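Local coordinates for secretin XcpQ (Pseudomonas aeruginosa, PDB 4E9J), which forms the outer-membrane channel of the type II secretion system, through which elastase LasB and other proteins are exported, at residues Glu68-Gln71 with Leu72-Ser75. Sequence-based numbering, arbitrary orientation.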
ATOM      1  N   GLU A  68      19.936   6.373  -0.973  1.00 27.51           N
ATOM      2  CA  GLU A  68      19.249   5.624   0.078  1.00 26.49           C
ATOM      3  C   GLU A  68      19.129   6.433   1.379  1.00 31.87           C
ATOM      4  O   GLU A  68      18.127   6.281   2.082  1.00 31.38           O
ATOM      5  CB  GLU A  68      19.848   4.232   0.304  1.00 27.68           C
ATOM      6  CG  GLU A  68      19.819   3.353  -0.940  1.00 34.11           C
ATOM      7  CD  GLU A  68      20.841   2.232  -1.003  1.00 53.51           C
ATOM      8  OE1 GLU A  68      21.801   2.238  -0.200  1.00 36.81           O
ATOM      9  OE2 GLU A  68      20.680   1.341  -1.870  1.00 41.51           O
ATOM     10  N   VAL A  69      20.088   7.326   1.675  1.00 28.86           N
ATOM     11  CA  VAL A  69      20.005   8.223   2.844  1.00 29.65           C
ATOM     12  C   VAL A  69      18.818   9.180   2.630  1.00 32.07           C
ATOM     13  O   VAL A  69      18.079   9.472   3.572  1.00 30.89           O
ATOM     14  CB  VAL A  69      21.335   8.996   3.082  1.00 33.85           C
ATOM     15  CG1 VAL A  69      21.152  10.158   4.074  1.00 34.22           C
ATOM     16  CG2 VAL A  69      22.438   8.044   3.556  1.00 33.36           C
ATOM     17  N   TYR A  70      18.631   9.652   1.387  1.00 30.91           N
ATOM     18  CA  TYR A  70      17.519  10.529   1.056  1.00 32.42           C
ATOM     19  C   TYR A  70      16.175   9.789   1.207  1.00 34.04           C
ATOM     20  O   TYR A  70      15.231  10.367   1.741  1.00 33.98           O
ATOM     21  CB  TYR A  70      17.677  11.117  -0.347  1.00 36.51           C
ATOM     22  CG  TYR A  70      16.752  12.295  -0.562  1.00 39.46           C
ATOM     23  CD1 TYR A  70      17.032  13.541  -0.004  1.00 41.65           C
ATOM     24  CD2 TYR A  70      15.551  12.145  -1.243  1.00 40.97           C
ATOM     25  CE1 TYR A  70      16.164  14.626  -0.169  1.00 42.13           C
ATOM     26  CE2 TYR A  70      14.683  13.225  -1.423  1.00 42.60           C
ATOM     27  CZ  TYR A  70      14.987  14.460  -0.867  1.00 51.15           C
ATOM     28  OH  TYR A  70      14.144  15.541  -1.002  1.00 59.21           O
ATOM     29  N   GLN A  71      16.104   8.499   0.812  1.00 29.55           N
ATOM     30  CA  GLN A  71      14.882   7.700   1.012  1.00 29.69           C
ATOM     31  C   GLN A  71      14.581   7.568   2.523  1.00 33.14           C
ATOM     32  O   GLN A  71      13.429   7.708   2.944  1.00 31.78           O
ATOM     33  CB  GLN A  71      15.011   6.286   0.400  1.00 31.91           C
ATOM     34  CG  GLN A  71      15.006   6.232  -1.121  1.00 49.38           C
ATOM     35  CD  GLN A  71      15.242   4.805  -1.574  1.00 67.48           C
ATOM     36  OE1 GLN A  71      14.446   3.898  -1.285  1.00 61.91           O
ATOM     37  NE2 GLN A  71      16.361   4.548  -2.240  1.00 55.32           N
ATOM     38  N   LEU A  72      15.619   7.315   3.342  1.00 28.90           N
ATOM     39  CA  LEU A  72      15.464   7.214   4.790  1.00 27.43           C
ATOM     40  C   LEU A  72      14.942   8.560   5.367  1.00 26.87           C
ATOM     41  O   LEU A  72      14.036   8.561   6.195  1.00 25.50           O
ATOM     42  CB  LEU A  72      16.778   6.790   5.436  1.00 28.15           C
ATOM     43  CG  LEU A  72      16.853   6.834   6.961  1.00 32.31           C
ATOM     44  CD1 LEU A  72      15.835   5.886   7.573  1.00 33.40           C
ATOM     45  CD2 LEU A  72      18.261   6.488   7.437  1.00 32.95           C
ATOM     46  N   PHE A  73      15.478   9.683   4.890  1.00 22.76           N
ATOM     47  CA  PHE A  73      15.010  11.030   5.268  1.00 22.84           C
ATOM     48  C   PHE A  73      13.513  11.189   5.002  1.00 29.04           C
ATOM     49  O   PHE A  73      12.786  11.634   5.878  1.00 28.07           O
ATOM     50  CB  PHE A  73      15.804  12.103   4.505  1.00 24.19           C
ATOM     51  CG  PHE A  73      15.184  13.480   4.451  1.00 24.73           C
ATOM     52  CD1 PHE A  73      15.106  14.270   5.590  1.00 27.12           C
ATOM     53  CD2 PHE A  73      14.770  14.023   3.246  1.00 29.02           C
ATOM     54  CE1 PHE A  73      14.617  15.581   5.524  1.00 27.62           C
ATOM     55  CE2 PHE A  73      14.255  15.323   3.187  1.00 32.28           C
ATOM     56  CZ  PHE A  73      14.161  16.086   4.333  1.00 29.29           C
ATOM     57  N   LEU A  74      13.046  10.784   3.802  1.00 30.93           N
ATOM     58  CA  LEU A  74      11.613  10.892   3.449  1.00 30.31           C
ATOM     59  C   LEU A  74      10.737  10.029   4.346  1.00 32.16           C
ATOM     60  O   LEU A  74       9.651  10.458   4.725  1.00 32.74           O
ATOM     61  CB  LEU A  74      11.393  10.531   1.983  1.00 30.99           C
ATOM     62  CG  LEU A  74      12.051  11.438   0.941  1.00 35.35           C
ATOM     63  CD1 LEU A  74      11.714  10.960  -0.467  1.00 37.83           C
ATOM     64  CD2 LEU A  74      11.669  12.871   1.135  1.00 37.23           C
ATOM     65  N   SER A  75      11.220   8.829   4.711  1.00 26.63           N
ATOM     66  CA  SER A  75      10.524   7.916   5.600  1.00 26.72           C
ATOM     67  C   SER A  75      10.413   8.514   6.988  1.00 31.72           C
ATOM     68  O   SER A  75       9.369   8.382   7.615  1.00 31.37           O
ATOM     69  CB  SER A  75      11.232   6.564   5.678  1.00 30.38           C
ATOM     70  OG  SER A  75      10.767   5.698   4.656  1.00 40.89           O
TER
HETATM   71  O   HOH W   1      11.187   6.357   2.093  1.00 47.25           O
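Y70 and F73, one helical turn apart, lie side by side and point the same way. Y70 CE1 comes within 3.7 Å of F73 CD2, which sits over one face of the tyrosine ring. The two planes are turned 48° to each other, an oblique pairing with centroids 5.4 Å apart. Both rings leave the helix with CG anti to the backbone N (chi1 -165° for Y70, 162° for F73), which aligns them along the same flank. L74 meets the tyrosine from one turn on: its CD1 lies 3.9 Å from Y70 CE2, and its CG rests 3.4 Å from Y70 O. Beneath these side chains run four successive i to i+4 backbone bonds, from F73 N to V69 O (2.9 Å) and likewise L72 to E68, L74 to Y70 and S75 to Q71. Q71 O has a second donor, a water at 2.8 Å that also bonds S75 OG, bridging the two residues; S75 OG is held further by H141. V69, L72 and F73 are buried against other parts of the domain, whereas L74 is exposed and Y70 only partly covered, so the Y70-L74 end of the cluster faces solvent. The stretch belongs to helix 66-79 of the periplasmic N0 domain. V69 and F73 pack on I38 of helix 31-42, F73 also stacks on F46, and V69 and L72 touch L64 of strand 63-65. On another side E68, bonded to S147, and Q71 both touch V145, and S75 touches A143, joining the helix to strand 141-145 of the N1 region.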